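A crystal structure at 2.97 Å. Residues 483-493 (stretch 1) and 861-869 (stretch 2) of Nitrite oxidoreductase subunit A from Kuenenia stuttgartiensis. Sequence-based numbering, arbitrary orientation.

Stretch 1 483-493: EMYKIHLRDYD
Stretch 2 861-869: IVSTNPYIR

Residues 483-488 continue a helix that begins earlier in the chain. A 3-10 segment starts at Leu489. Stretch 2 leaves a strand at Val862 and runs on as loop, with a type I beta turn from Asn865 to Ile868. The two stretches run in opposite directions: Met484 lies nearest Tyr867 (CA-CA 8.2 Å), His488 nearest Asn865 (CA-CA 5.6 Å), and Asp491 nearest Ser863 (CA-CA 6.0 Å). Together they bury 485 Å², and Asp491, Tyr867 and His488 have the most surface covered.

Asp491 has phi/psi -84/-3, and its CA-to-CB bond points toward stretch 2. With chi1 m (-59°) and chi2 6°, its carboxylate meets Thr864. Thr864 N donates to Asp491 OD2 at 2.3 Å, a very short hydrogen bond with an N-H...O angle of 135°. Thr864 has phi/psi -117/8 and chi1 p (61°). Its OG1 lies 2.8 Å from both Asp491 OD1 and Asp491 OD2, and its proton could go to either.

Tyr867 packs against the helix. It has phi/psi -94/-1, chi1 m (-52°) and chi2 -43°, and its CA-to-CB bond points toward stretch 1. Met484 CE lies over one face of the ring, 3.6 Å from the Tyr867 ring centroid and 23° off the normal, a CH-pi contact. Met484 CE is 3.4 Å from Tyr867 CD2. Met484 chi1 is m (-68°), chi2 t (-156°) and chi3 108°; the CA-to-CB bond is sideways, but the end of the side chain comes nearer. Ile487, just before His488, has its CA-to-CB bond toward stretch 2 and places CD1 at the ring edge, 4.3 Å from Tyr867 CE2. Its chi1 is -34° and its chi2 t.

His488 has phi/psi -68/-37, chi1 t and chi2 45°. Its CA-to-CB bond is sideways, but the ring end comes nearer and meets Ser863, Asn865 and Ile868. His488 CE1 is 3.6 Å from Ser863 OG, which lies at the ring edge, and 3.5 Å from Ile868 CD1. His488 ND1 is 3.4 Å from Asn865 ND2.

The loop is braced from within. Asn865 N donates to Ser863 OG at 3.0 Å, with Ser863 chi1 t. Tyr867 N donates to Asn865 OD1 at 3.1 Å, with Asn865 chi1 t and chi2 0°. Ile868 N donates to Asn865 O at 3.2 Å, closing the turn. Asn865 has phi/psi -57/120 and Pro866 -69/-7.

Beyond Asp491, Tyr492 has chi1 m (-66°) and chi2 -86°. Its OH makes a weak 2.7 Å hydrogen bond to Val862 O, tying it to the strand end.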

# COMPACT_ATOMS: atom_id res chain seq x y z
N GLU B 483 40.46 6.50 23.51
CA GLU B 483 40.97 7.77 23.99
C GLU B 483 40.72 8.88 22.98
O GLU B 483 40.28 9.98 23.35
CB GLU B 483 42.46 7.67 24.33
CG GLU B 483 42.74 7.05 25.69
CD GLU B 483 42.32 7.93 26.85
OE1 GLU B 483 42.36 9.17 26.71
OE2 GLU B 483 41.93 7.38 27.91
N MET B 484 41.04 8.59 21.72
CA MET B 484 40.80 9.57 20.65
C MET B 484 39.30 9.80 20.59
O MET B 484 38.88 10.94 20.44
CB MET B 484 41.33 9.06 19.30
CG MET B 484 42.83 8.97 19.24
SD MET B 484 43.51 9.05 17.58
CE MET B 484 44.26 10.67 17.58
N TYR B 485 38.49 8.76 20.76
CA TYR B 485 37.03 9.02 20.74
C TYR B 485 36.62 9.90 21.92
O TYR B 485 35.76 10.76 21.76
CB TYR B 485 36.21 7.74 20.53
CG TYR B 485 35.72 7.56 19.12
CD1 TYR B 485 34.59 8.21 18.67
CD2 TYR B 485 36.41 6.78 18.23
CE1 TYR B 485 34.14 8.06 17.37
CE2 TYR B 485 35.98 6.63 16.93
CZ TYR B 485 34.84 7.27 16.49
OH TYR B 485 34.46 7.09 15.20
N LYS B 486 37.25 9.69 23.08
CA LYS B 486 36.97 10.46 24.31
C LYS B 486 37.22 11.94 24.04
O LYS B 486 36.50 12.75 24.57
CB LYS B 486 37.96 10.00 25.38
CG LYS B 486 37.39 9.18 26.52
CD LYS B 486 38.48 8.58 27.37
CE LYS B 486 38.03 7.41 28.21
NZ LYS B 486 38.98 6.29 28.09
N ILE B 487 38.26 12.26 23.29
CA ILE B 487 38.52 13.64 22.92
C ILE B 487 37.63 14.06 21.76
O ILE B 487 37.31 15.25 21.62
CB ILE B 487 40.02 13.86 22.64
CG1 ILE B 487 40.82 12.95 23.58
CG2 ILE B 487 40.39 15.29 22.94
CD1 ILE B 487 42.32 13.16 23.56
N HIS B 488 37.25 13.13 20.89
CA HIS B 488 36.35 13.50 19.79
C HIS B 488 34.97 13.86 20.32
O HIS B 488 34.32 14.78 19.82
CB HIS B 488 36.22 12.37 18.77
CG HIS B 488 35.40 12.73 17.57
ND1 HIS B 488 35.54 13.93 16.90
CD2 HIS B 488 34.40 12.07 16.94
CE1 HIS B 488 34.68 13.98 15.90
NE2 HIS B 488 33.98 12.86 15.90
N LEU B 489 34.50 13.16 21.36
CA LEU B 489 33.14 13.31 21.84
C LEU B 489 32.93 14.52 22.74
O LEU B 489 31.81 14.69 23.26
CB LEU B 489 32.74 12.04 22.60
CG LEU B 489 32.56 10.77 21.78
CD1 LEU B 489 32.52 9.53 22.66
CD2 LEU B 489 31.29 10.87 20.95
N ARG B 490 33.94 15.37 22.92
CA ARG B 490 33.77 16.58 23.72
C ARG B 490 32.86 17.60 23.05
O ARG B 490 32.32 18.48 23.73
CB ARG B 490 35.12 17.21 24.02
N ASP B 491 32.72 17.54 21.73
CA ASP B 491 31.83 18.41 20.98
C ASP B 491 30.40 17.90 20.95
O ASP B 491 29.53 18.56 20.37
CB ASP B 491 32.33 18.62 19.56
CG ASP B 491 33.71 19.23 19.53
OD1 ASP B 491 34.32 19.38 20.62
OD2 ASP B 491 34.18 19.59 18.44
N TYR B 492 30.15 16.73 21.51
CA TYR B 492 28.84 16.11 21.49
C TYR B 492 28.29 15.96 22.90
O TYR B 492 27.70 14.93 23.27
CB TYR B 492 28.92 14.79 20.74
CG TYR B 492 29.24 15.09 19.29
CD1 TYR B 492 28.22 15.37 18.40
CD2 TYR B 492 30.55 15.21 18.85
CE1 TYR B 492 28.50 15.69 17.09
CE2 TYR B 492 30.84 15.54 17.55
CZ TYR B 492 29.81 15.78 16.67
OH TYR B 492 30.07 16.11 15.35
N ASP B 493 28.49 17.01 23.70
CA ASP B 493 27.87 17.09 25.01
C ASP B 493 26.36 17.08 24.88
O ASP B 493 25.80 17.49 23.85
CB ASP B 493 28.34 18.36 25.75
CG ASP B 493 27.90 19.64 25.07
OD1 ASP B 493 28.23 19.80 23.87
OD2 ASP B 493 27.25 20.49 25.72
N ILE B 861 31.77 20.54 8.71
CA ILE B 861 32.18 19.52 9.67
C ILE B 861 32.09 20.13 11.06
O ILE B 861 32.86 21.03 11.41
CB ILE B 861 33.59 19.00 9.38
CG1 ILE B 861 33.68 18.46 7.96
CG2 ILE B 861 33.98 17.93 10.39
CD1 ILE B 861 35.08 18.15 7.50
N VAL B 862 31.15 19.64 11.87
CA VAL B 862 30.91 20.17 13.20
C VAL B 862 31.81 19.39 14.16
O VAL B 862 31.46 18.30 14.62
CB VAL B 862 29.44 20.08 13.60
CG1 VAL B 862 29.25 20.44 15.06
CG2 VAL B 862 28.60 21.00 12.72
N SER B 863 32.98 19.96 14.46
CA SER B 863 33.92 19.37 15.40
C SER B 863 35.04 20.36 15.66
O SER B 863 35.31 21.26 14.85
CB SER B 863 34.50 18.04 14.89
OG SER B 863 35.41 17.49 15.82
N THR B 864 35.69 20.20 16.82
CA THR B 864 36.92 20.92 17.15
C THR B 864 38.09 19.97 17.34
O THR B 864 39.16 20.40 17.78
CB THR B 864 36.74 21.78 18.40
OG1 THR B 864 36.43 20.93 19.52
CG2 THR B 864 35.63 22.78 18.21
N ASN B 865 37.91 18.69 17.03
CA ASN B 865 38.95 17.69 17.20
C ASN B 865 40.19 18.09 16.41
O ASN B 865 40.11 18.24 15.19
CB ASN B 865 38.43 16.33 16.74
CG ASN B 865 39.35 15.19 17.14
OD1 ASN B 865 40.39 15.39 17.76
ND2 ASN B 865 38.96 13.97 16.77
N PRO B 866 41.35 18.26 17.06
CA PRO B 866 42.58 18.55 16.31
C PRO B 866 43.06 17.37 15.49
O PRO B 866 44.01 17.52 14.71
CB PRO B 866 43.58 18.92 17.40
CG PRO B 866 43.08 18.21 18.62
CD PRO B 866 41.58 18.23 18.52
N TYR B 867 42.44 16.20 15.64
CA TYR B 867 42.80 15.01 14.90
C TYR B 867 41.96 14.82 13.65
O TYR B 867 42.15 13.84 12.92
CB TYR B 867 42.68 13.79 15.82
CG TYR B 867 43.46 14.01 17.10
CD1 TYR B 867 44.72 14.58 17.07
CD2 TYR B 867 42.91 13.70 18.34
CE1 TYR B 867 45.44 14.80 18.22
CE2 TYR B 867 43.61 13.93 19.50
CZ TYR B 867 44.88 14.48 19.44
OH TYR B 867 45.60 14.70 20.59
N ILE B 868 41.03 15.73 13.39
CA ILE B 868 40.36 15.85 12.10
C ILE B 868 41.06 16.96 11.34
O ILE B 868 41.00 18.13 11.75
CB ILE B 868 38.86 16.13 12.25
CG1 ILE B 868 38.17 15.01 13.02
CG2 ILE B 868 38.21 16.33 10.89
CD1 ILE B 868 36.76 15.34 13.45
N ARG B 869 41.74 16.62 10.25
CA ARG B 869 42.53 17.59 9.48
C ARG B 869 42.13 17.50 8.02
O ARG B 869 42.86 16.96 7.19
CB ARG B 869 44.03 17.33 9.66
CG ARG B 869 44.40 16.66 10.96
CD ARG B 869 45.76 17.10 11.44
NE ARG B 869 46.13 16.45 12.69
CZ ARG B 869 47.20 15.68 12.85
NH1 ARG B 869 48.02 15.47 11.82
NH2 ARG B 869 47.46 15.12 14.02